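PDB 3UAM: chitin binding domain from Burkholderia pseudomallei, which probably binds chitin or a related polysaccharide and may cleave it oxidatively like other lytic polysaccharide monooxygenases. Local coordinates for residues W132-G137 against G190-L195; E80-G85 against Y208-L213; P123-R128 against V200-N205. All coordinates share one frame; numbering follows the deposited sequence.

Contact 1: residues W132-G137 against G190-L195; sequences WITKPG and GYHVLL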
loop_
_atom_site.group_PDB
_atom_site.type_symbol
_atom_site.label_atom_id
_atom_site.label_comp_id
_atom_site.label_asym_id
_atom_site.label_seq_id
_atom_site.Cartn_x
_atom_site.Cartn_y
_atom_site.Cartn_z
ATOM N N TRP A 132 0.264 -6.363 -3.613
ATOM C CA TRP A 132 1.080 -7.506 -3.215
ATOM C C TRP A 132 0.282 -8.411 -2.306
ATOM O O TRP A 132 -0.512 -7.933 -1.477
ATOM C CB TRP A 132 2.332 -7.024 -2.445
ATOM C CG TRP A 132 3.168 -5.990 -3.168
ATOM C CD1 TRP A 132 3.066 -4.600 -3.095
ATOM C CD2 TRP A 132 4.270 -6.246 -4.117
ATOM N NE1 TRP A 132 4.029 -4.004 -3.905
ATOM C CE2 TRP A 132 4.761 -4.942 -4.548
ATOM C CE3 TRP A 132 4.864 -7.385 -4.625
ATOM C CZ2 TRP A 132 5.787 -4.814 -5.474
ATOM C CZ3 TRP A 132 5.898 -7.245 -5.552
ATOM C CH2 TRP A 132 6.364 -5.982 -5.949
ATOM N N ILE A 133 0.517 -9.717 -2.411
ATOM C CA ILE A 133 -0.276 -10.701 -1.700
ATOM C C ILE A 133 0.682 -11.662 -0.974
ATOM O O ILE A 133 1.747 -12.045 -1.510
ATOM C CB ILE A 133 -1.220 -11.478 -2.651
ATOM C CG1 ILE A 133 -2.167 -12.391 -1.873
ATOM C CG2 ILE A 133 -0.423 -12.309 -3.648
ATOM C CD1 ILE A 133 -3.240 -11.696 -1.084
ATOM N N THR A 134 0.284 -12.030 0.242
ATOM C CA THR A 134 1.028 -12.963 1.053
ATOM C C THR A 134 1.013 -14.332 0.393
ATOM O O THR A 134 0.073 -14.708 -0.311
ATOM C CB THR A 134 0.480 -13.048 2.498
ATOM O OG1 THR A 134 -0.961 -13.141 2.479
ATOM C CG2 THR A 134 0.886 -11.827 3.316
ATOM N N LYS A 135 2.079 -15.074 0.620
ATOM C CA LYS A 135 2.215 -16.415 0.092
ATOM C C LYS A 135 1.305 -17.377 0.848
ATOM O O LYS A 135 1.013 -17.168 2.042
ATOM C CB LYS A 135 3.649 -16.914 0.269
ATOM C CG LYS A 135 4.747 -16.059 -0.342
ATOM C CD LYS A 135 6.093 -16.718 -0.062
ATOM C CE LYS A 135 7.246 -15.887 -0.627
ATOM N NZ LYS A 135 8.547 -16.305 -0.033
ATOM N N PRO A 136 0.872 -18.459 0.168
ATOM C CA PRO A 136 0.250 -19.547 0.882
ATOM C C PRO A 136 1.260 -20.016 1.907
ATOM O O PRO A 136 2.434 -20.135 1.586
ATOM C CB PRO A 136 0.052 -20.637 -0.185
ATOM C CG PRO A 136 0.262 -19.989 -1.494
ATOM C CD PRO A 136 1.032 -18.731 -1.273
ATOM N N GLY A 137 0.852 -20.263 3.121
ATOM C CA GLY A 137 1.825 -20.776 4.084
ATOM C C GLY A 137 2.704 -19.719 4.744
ATOM O O GLY A 137 3.651 -20.073 5.429
ATOM N N GLY A 190 -7.593 -19.071 4.684
ATOM C CA GLY A 190 -7.168 -18.480 5.952
ATOM C C GLY A 190 -6.738 -17.028 5.807
ATOM O O GLY A 190 -7.058 -16.372 4.832
ATOM N N TYR A 191 -5.999 -16.545 6.801
ATOM C CA TYR A 191 -5.619 -15.129 6.890
ATOM C C TYR A 191 -4.479 -14.800 5.912
ATOM O O TYR A 191 -3.448 -15.509 5.845
ATOM C CB TYR A 191 -5.228 -14.781 8.332
ATOM C CG TYR A 191 -4.646 -13.399 8.570
ATOM C CD1 TYR A 191 -5.152 -12.267 7.938
ATOM C CD2 TYR A 191 -3.624 -13.231 9.476
ATOM C CE1 TYR A 191 -4.610 -11.018 8.176
ATOM C CE2 TYR A 191 -3.084 -11.993 9.738
ATOM C CZ TYR A 191 -3.573 -10.885 9.089
ATOM O OH TYR A 191 -2.998 -9.664 9.378
ATOM N N HIS A 192 -4.716 -13.751 5.130
ATOM C CA HIS A 192 -3.761 -13.225 4.186
ATOM C C HIS A 192 -3.787 -11.722 4.178
ATOM O O HIS A 192 -4.784 -11.086 4.596
ATOM C CB HIS A 192 -4.025 -13.794 2.814
ATOM C CG HIS A 192 -3.644 -15.230 2.719
ATOM N ND1 HIS A 192 -2.371 -15.621 2.520
ATOM C CD2 HIS A 192 -4.392 -16.387 2.923
ATOM C CE1 HIS A 192 -2.312 -16.976 2.574
ATOM N NE2 HIS A 192 -3.551 -17.439 2.813
ATOM N N VAL A 193 -2.661 -11.144 3.780
ATOM C CA VAL A 193 -2.560 -9.698 3.684
ATOM C C VAL A 193 -2.408 -9.262 2.239
ATOM O O VAL A 193 -1.604 -9.805 1.506
ATOM C CB VAL A 193 -1.430 -9.168 4.573
ATOM C CG1 VAL A 193 -1.144 -7.696 4.271
ATOM C CG2 VAL A 193 -1.798 -9.417 6.032
ATOM N N LEU A 194 -3.230 -8.291 1.835
ATOM C CA LEU A 194 -3.100 -7.598 0.568
ATOM C C LEU A 194 -2.502 -6.241 0.862
ATOM O O LEU A 194 -3.127 -5.411 1.553
ATOM C CB LEU A 194 -4.469 -7.437 -0.085
ATOM C CG LEU A 194 -4.530 -6.772 -1.479
ATOM C CD1 LEU A 194 -3.871 -7.623 -2.528
ATOM C CD2 LEU A 194 -5.983 -6.495 -1.865
ATOM N N LEU A 195 -1.282 -6.020 0.397
ATOM C CA LEU A 195 -0.607 -4.758 0.597
ATOM C C LEU A 195 -0.807 -3.905 -0.646
ATOM O O LEU A 195 -0.360 -4.261 -1.743
ATOM C CB LEU A 195 0.882 -4.979 0.850
ATOM C CG LEU A 195 1.755 -3.718 0.887
ATOM C CD1 LEU A 195 1.312 -2.843 2.054
ATOM C CD2 LEU A 195 3.226 -4.114 0.971
HETATM O O HOH W 1 -2.155 -20.255 3.268
#
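Thr134 and His192 meet just past the end of strand 126-133: Thr134 OG1 is hydrogen-bonded to His192 ND1 at 2.9 Å and accepts a bond from Val193 N at 2.9 Å. With chi1 at 45° the hydroxyl sits between the backbone N and the carbonyl carbon, while CG2, beside the N, packs 3.7 Å from Val193 CB. The threonine grips the opposite backbone and an imidazole edge. Thr134 N donates to Val193 O. Trp132 and Leu195 form an antiparallel hydrogen-bonded pair, with Trp132 N to Leu195 O at 2.9 Å and Leu195 N to Trp132 O at 2.8 Å. Beside it the indole CD1 lies 4.1 Å from Leu195 CD2, and Phe54 meets the indole edge-to-face. On the other face Ile133 and Leu194, a non-hydrogen-bonded pair, lie side by side with CD1 atoms 4.4 Å apart, and Leu194 reaches Leu114 and Ile116 of the facing sheet. Past Thr134 the contact slackens: the Lys135 and Pro136 side chains point away, leaving Lys135 O at the His192 ring edge, 3.4 Å from CE1, and a water accepts from Gly137 N and, weakly, from His192 NE2. Such a strand pair, fraying into a loop, belongs to the beta-sandwich of lytic polysaccharide monooxygenases.

Contact 2: residues E80-G85 against Y208-L213; sequences EIASGG and YQVIDL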
loop_
_atom_site.group_PDB
_atom_site.type_symbol
_atom_site.label_atom_id
_atom_site.label_comp_id
_atom_site.label_asym_id
_atom_site.label_seq_id
_atom_site.Cartn_x
_atom_site.Cartn_y
_atom_site.Cartn_z
ATOM N N GLU A 80 7.838 -2.979 9.871
ATOM C CA GLU A 80 7.298 -1.618 9.809
ATOM C C GLU A 80 6.590 -1.346 8.473
ATOM O O GLU A 80 6.375 -0.202 8.076
ATOM C CB GLU A 80 8.398 -0.597 10.074
ATOM C CG GLU A 80 9.106 -0.871 11.389
ATOM C CD GLU A 80 10.117 0.183 11.796
ATOM O OE1 GLU A 80 10.483 1.066 10.996
ATOM O OE2 GLU A 80 10.550 0.109 12.939
ATOM N N ILE A 81 6.210 -2.416 7.785
ATOM C CA ILE A 81 5.546 -2.294 6.499
ATOM C C ILE A 81 4.145 -1.716 6.671
ATOM O O ILE A 81 3.731 -0.832 5.898
ATOM C CB ILE A 81 5.472 -3.649 5.766
ATOM C CG1 ILE A 81 6.883 -4.104 5.364
ATOM C CG2 ILE A 81 4.610 -3.549 4.515
ATOM C CD1 ILE A 81 7.014 -5.583 5.081
ATOM N N ALA A 82 3.413 -2.203 7.674
ATOM C CA ALA A 82 2.018 -1.807 7.841
ATOM C C ALA A 82 1.864 -0.323 8.201
ATOM O O ALA A 82 0.806 0.259 7.950
ATOM C CB ALA A 82 1.307 -2.712 8.863
ATOM N N SER A 83 2.886 0.295 8.793
ATOM C CA SER A 83 2.816 1.726 9.127
ATOM C C SER A 83 3.523 2.614 8.099
ATOM O O SER A 83 3.636 3.838 8.279
ATOM C CB SER A 83 3.386 1.989 10.513
ATOM O OG SER A 83 4.791 1.833 10.535
ATOM N N GLY A 84 3.984 2.017 7.008
ATOM C CA GLY A 84 4.732 2.758 6.001
ATOM C C GLY A 84 6.055 3.289 6.501
ATOM O O GLY A 84 6.516 4.336 6.046
ATOM N N GLY A 85 6.665 2.572 7.443
ATOM C CA GLY A 85 7.866 3.027 8.125
ATOM C C GLY A 85 7.654 4.046 9.247
ATOM O O GLY A 85 8.627 4.524 9.836
ATOM N N TYR A 208 1.495 3.289 1.928
ATOM C CA TYR A 208 1.361 1.864 2.216
ATOM C C TYR A 208 0.044 1.583 2.931
ATOM O O TYR A 208 -0.192 2.079 4.027
ATOM C CB TYR A 208 2.558 1.420 3.077
ATOM C CG TYR A 208 3.835 1.339 2.296
ATOM C CD1 TYR A 208 4.616 2.468 2.076
ATOM C CD2 TYR A 208 4.295 0.124 1.803
ATOM C CE1 TYR A 208 5.800 2.392 1.347
ATOM C CE2 TYR A 208 5.471 0.038 1.074
ATOM C CZ TYR A 208 6.216 1.166 0.835
ATOM O OH TYR A 208 7.410 1.076 0.127
ATOM N N GLN A 209 -0.786 0.742 2.307
ATOM C CA GLN A 209 -2.106 0.395 2.823
ATOM C C GLN A 209 -2.319 -1.119 2.839
ATOM O O GLN A 209 -2.728 -1.742 1.849
ATOM C CB GLN A 209 -3.206 1.090 2.029
ATOM C CG GLN A 209 -3.196 2.601 2.208
ATOM C CD GLN A 209 -3.939 3.048 3.444
ATOM O OE1 GLN A 209 -5.095 2.689 3.639
ATOM N NE2 GLN A 209 -3.280 3.864 4.278
ATOM N N VAL A 210 -2.035 -1.678 4.005
ATOM C CA VAL A 210 -2.320 -3.071 4.309
ATOM C C VAL A 210 -3.821 -3.313 4.493
ATOM O O VAL A 210 -4.514 -2.534 5.121
ATOM C CB VAL A 210 -1.495 -3.511 5.552
ATOM C CG1 VAL A 210 -2.082 -4.741 6.212
ATOM C CG2 VAL A 210 -0.066 -3.784 5.116
ATOM N N ILE A 211 -4.307 -4.396 3.881
ATOM C CA ILE A 211 -5.701 -4.801 3.926
ATOM C C ILE A 211 -5.716 -6.246 4.368
ATOM O O ILE A 211 -5.013 -7.095 3.778
ATOM C CB ILE A 211 -6.386 -4.745 2.541
ATOM C CG1 ILE A 211 -6.246 -3.355 1.936
ATOM C CG2 ILE A 211 -7.857 -5.112 2.674
ATOM C CD1 ILE A 211 -6.541 -3.293 0.455
ATOM N N ASP A 212 -6.486 -6.510 5.415
ATOM C CA ASP A 212 -6.483 -7.813 6.046
ATOM C C ASP A 212 -7.643 -8.641 5.524
ATOM O O ASP A 212 -8.773 -8.191 5.542
ATOM C CB ASP A 212 -6.597 -7.657 7.558
ATOM C CG ASP A 212 -5.347 -7.065 8.178
ATOM O OD1 ASP A 212 -4.244 -7.692 8.084
ATOM O OD2 ASP A 212 -5.486 -5.972 8.793
ATOM N N LEU A 213 -7.343 -9.863 5.090
ATOM C CA LEU A 213 -8.285 -10.743 4.399
ATOM C C LEU A 213 -8.379 -12.109 5.084
ATOM O O LEU A 213 -7.378 -12.636 5.572
ATOM C CB LEU A 213 -7.829 -10.955 2.947
ATOM C CG LEU A 213 -7.595 -9.701 2.089
ATOM C CD1 LEU A 213 -7.132 -10.120 0.689
ATOM C CD2 LEU A 213 -8.825 -8.805 2.012
HETATM O O HOH W 2 -0.946 0.239 5.916
#
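A type I beta turn, Ile81 to Gly84, in the long loop between strand 49-51 and helix 98-101 lies against strand 205-215 of the beta-sandwich. Gly85 N bonds to Glu80 O and Gly84 N to Ile81 O, with Gly84 at positive phi where the chain reverses. Tyr208 packs on the turn through its base: CB is 3.8 Å from Ile81 O and 3.9 Å from Gly84 CA. CG, anti to the carbonyl carbon (chi1 -73°), and CD1 are the ring atoms next to Gly84 CA, which approaches obliquely; the rest of the ring leads away from the turn, and its hydroxyl is hydrogen-bonded to Gly51 O. Two residues on, Val210 offers one branch, CG2, which touches Ala82 CA at 4.0 Å and Ala82 CB at 4.1 Å. Arg30 of helix 30-36 touches both of these side chains, and Leu195 lies against Ile81 and Val210. No direct hydrogen bond joins turn and strand. One water supplies the polar link, donating to Ala82 O and Tyr208 O at 2.7 Å each and accepting from Val210 N at 2.9 Å.

Contact 3: residues P123-R128 against V200-N205; sequences PHKTRR and VADTAN
The His124 side chain meets the two methyl groups of Val200 obliquely; the closest pair is His124 CG with Val200 CG1 at 3.6 Å. At the far end of the ring CE1 meets Thr203 CG2 at 4.0 Å, the two side chains crossing at about a right angle. Next to this packing Thr126 and Val200 form an antiparallel non-hydrogen-bonded pair, flanked by one nearly straight bond, Ala201 N to Lys125 O at 2.9 Å (167°). Lys125, extended beyond CG, runs across Asp202 with CD 3.6 Å from OD2; its NZ stops short of a salt bridge. One water lies in the plane of the imidazole at its edge, hydrogen-bonded to His124 ND1 at 2.9 Å, accepting from Lys125 N and donating to Asp202 OD1 at 2.7 Å. Another accepts from Lys125 NZ at 2.8 Å and donates to Asp202 OD2 at 2.6 Å. Farther out, Tyr164 O is also bonded to Lys125 NZ, and the guanidinium of Arg127, beside the Ala201 methyl, forms a salt bridge with Asp69. Thr126 OG1 bonds His124 O and Trp198 NE1. Thr203 OG1 accepts from Asn205 N in an ST turn. Segment 200-205 is thus the turn of the hairpin between strands 190-200 and 205-215, and the start of strand 126-133 pairs with its base, at one end of the LPMO beta-sandwich.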
loop_
_atom_site.group_PDB
_atom_site.type_symbol
_atom_site.label_atom_id
_atom_site.label_comp_id
_atom_site.label_asym_id
_atom_site.label_seq_id
_atom_site.Cartn_x
_atom_site.Cartn_y
_atom_site.Cartn_z
ATOM N N PRO A 123 -3.901 15.035 -4.238
ATOM C CA PRO A 123 -3.193 13.858 -4.714
ATOM C C PRO A 123 -1.899 14.173 -5.420
ATOM O O PRO A 123 -1.762 15.194 -6.065
ATOM C CB PRO A 123 -4.200 13.182 -5.681
ATOM C CG PRO A 123 -5.217 14.235 -5.995
ATOM C CD PRO A 123 -5.272 15.111 -4.778
ATOM N N HIS A 124 -0.935 13.293 -5.242
ATOM C CA HIS A 124 0.380 13.408 -5.879
ATOM C C HIS A 124 0.372 12.972 -7.319
ATOM O O HIS A 124 -0.480 12.171 -7.746
ATOM C CB HIS A 124 1.349 12.490 -5.141
ATOM C CG HIS A 124 1.933 13.086 -3.897
ATOM N ND1 HIS A 124 2.774 14.127 -3.936
ATOM C CD2 HIS A 124 1.775 12.744 -2.555
ATOM C CE1 HIS A 124 3.163 14.437 -2.677
ATOM N NE2 HIS A 124 2.556 13.577 -1.831
ATOM N N LYS A 125 1.342 13.466 -8.084
ATOM C CA LYS A 125 1.698 12.829 -9.368
ATOM C C LYS A 125 2.081 11.367 -9.140
ATOM O O LYS A 125 2.948 11.083 -8.352
ATOM C CB LYS A 125 2.865 13.554 -10.017
ATOM C CG LYS A 125 2.524 14.940 -10.517
ATOM C CD LYS A 125 3.724 15.627 -11.141
ATOM C CE LYS A 125 3.353 17.010 -11.669
ATOM N NZ LYS A 125 4.491 17.702 -12.346
ATOM N N THR A 126 1.428 10.449 -9.831
ATOM C CA THR A 126 1.530 9.016 -9.530
ATOM C C THR A 126 2.243 8.216 -10.623
ATOM O O THR A 126 1.867 8.300 -11.780
ATOM C CB THR A 126 0.137 8.427 -9.379
ATOM O OG1 THR A 126 -0.558 9.120 -8.341
ATOM C CG2 THR A 126 0.199 6.917 -9.071
ATOM N N ARG A 127 3.240 7.417 -10.254
ATOM C CA ARG A 127 3.855 6.504 -11.217
ATOM C C ARG A 127 3.076 5.207 -11.336
ATOM O O ARG A 127 2.838 4.739 -12.428
ATOM C CB ARG A 127 5.324 6.211 -10.882
ATOM C CG ARG A 127 6.024 5.346 -11.920
ATOM C CD ARG A 127 5.853 5.875 -13.341
ATOM N NE ARG A 127 6.316 7.249 -13.475
ATOM C CZ ARG A 127 5.988 8.078 -14.467
ATOM N NH1 ARG A 127 5.146 7.700 -15.412
ATOM N NH2 ARG A 127 6.458 9.322 -14.479
ATOM N N ARG A 128 2.680 4.635 -10.207
ATOM C CA ARG A 128 1.964 3.362 -10.203
ATOM C C ARG A 128 1.221 3.096 -8.883
ATOM O O ARG A 128 1.442 3.765 -7.870
ATOM C CB ARG A 128 2.928 2.209 -10.505
ATOM C CG ARG A 128 3.934 1.935 -9.395
ATOM C CD ARG A 128 4.873 0.747 -9.643
ATOM N NE ARG A 128 5.719 0.922 -10.828
ATOM C CZ ARG A 128 6.726 1.790 -10.914
ATOM N NH1 ARG A 128 7.014 2.603 -9.899
ATOM N NH2 ARG A 128 7.440 1.865 -12.029
ATOM N N VAL A 200 4.672 7.636 -5.677
ATOM C CA VAL A 200 4.681 9.021 -6.093
ATOM C C VAL A 200 5.870 9.256 -7.032
ATOM O O VAL A 200 7.028 8.941 -6.691
ATOM C CB VAL A 200 4.772 9.963 -4.876
ATOM C CG1 VAL A 200 4.843 11.431 -5.311
ATOM C CG2 VAL A 200 3.598 9.718 -3.931
ATOM N N ALA A 201 5.584 9.826 -8.196
ATOM C CA ALA A 201 6.575 9.990 -9.246
ATOM C C ALA A 201 7.676 10.975 -8.891
ATOM O O ALA A 201 8.864 10.705 -9.144
ATOM C CB ALA A 201 5.904 10.428 -10.542
ATOM N N ASP A 202 7.288 12.106 -8.321
ATOM C CA ASP A 202 8.220 13.207 -8.070
ATOM C C ASP A 202 8.575 13.411 -6.590
ATOM O O ASP A 202 9.000 14.499 -6.176
ATOM C CB ASP A 202 7.664 14.485 -8.686
ATOM C CG ASP A 202 6.392 14.956 -8.037
ATOM O OD1 ASP A 202 5.766 14.181 -7.279
ATOM O OD2 ASP A 202 5.990 16.100 -8.335
ATOM N N THR A 203 8.435 12.346 -5.807
ATOM C CA THR A 203 9.031 12.282 -4.484
ATOM C C THR A 203 9.700 10.942 -4.261
ATOM O O THR A 203 9.618 10.016 -5.080
ATOM C CB THR A 203 8.010 12.519 -3.344
ATOM O OG1 THR A 203 7.298 11.309 -3.095
ATOM C CG2 THR A 203 7.018 13.739 -3.665
ATOM N N ALA A 204 10.369 10.849 -3.133
ATOM C CA ALA A 204 11.048 9.636 -2.721
ATOM C C ALA A 204 10.116 8.512 -2.257
ATOM O O ALA A 204 10.591 7.409 -1.975
ATOM C CB ALA A 204 11.993 9.994 -1.586
ATOM N N ASN A 205 8.811 8.800 -2.131
ATOM C CA ASN A 205 7.944 8.006 -1.271
ATOM C C ASN A 205 6.766 7.314 -1.956
ATOM O O ASN A 205 6.433 7.578 -3.141
ATOM C CB ASN A 205 7.398 8.866 -0.125
ATOM C CG ASN A 205 8.479 9.377 0.806
ATOM O OD1 ASN A 205 9.494 8.739 1.009
ATOM N ND2 ASN A 205 8.235 10.512 1.406
HETATM O O HOH W 3 3.296 15.015 -6.673
HETATM O O HOH W 4 6.310 17.729 -10.274
#

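How the contacts relate
The hairpin of strands 190-200 and 205-215 runs through all three contacts: contact 1 uses the start of its first strand, contact 3 the end and the turn, contact 2 the return strand. Contacts 1 and 2, with centres about 12 Å apart, touch directly: Leu194 O bonds Ile211 N at 2.8 Å, Tyr191 OH meets Asp212 OD1 at 2.7 Å, and Leu195 CD1 packs 3.5 Å from Val210 CG2. Contact 3 lies about 25 Å from contact 1 between centres, across the middle of the chain. Strand 126-133, broken by a corner at Arg127, runs from contact 3 to contact 1. Glycerol, probably from the crystallisation liquor, is hydrogen-bonded to Trp132 NE1 and lies about 4 Å (nearest atoms) from the Tyr208 side chain.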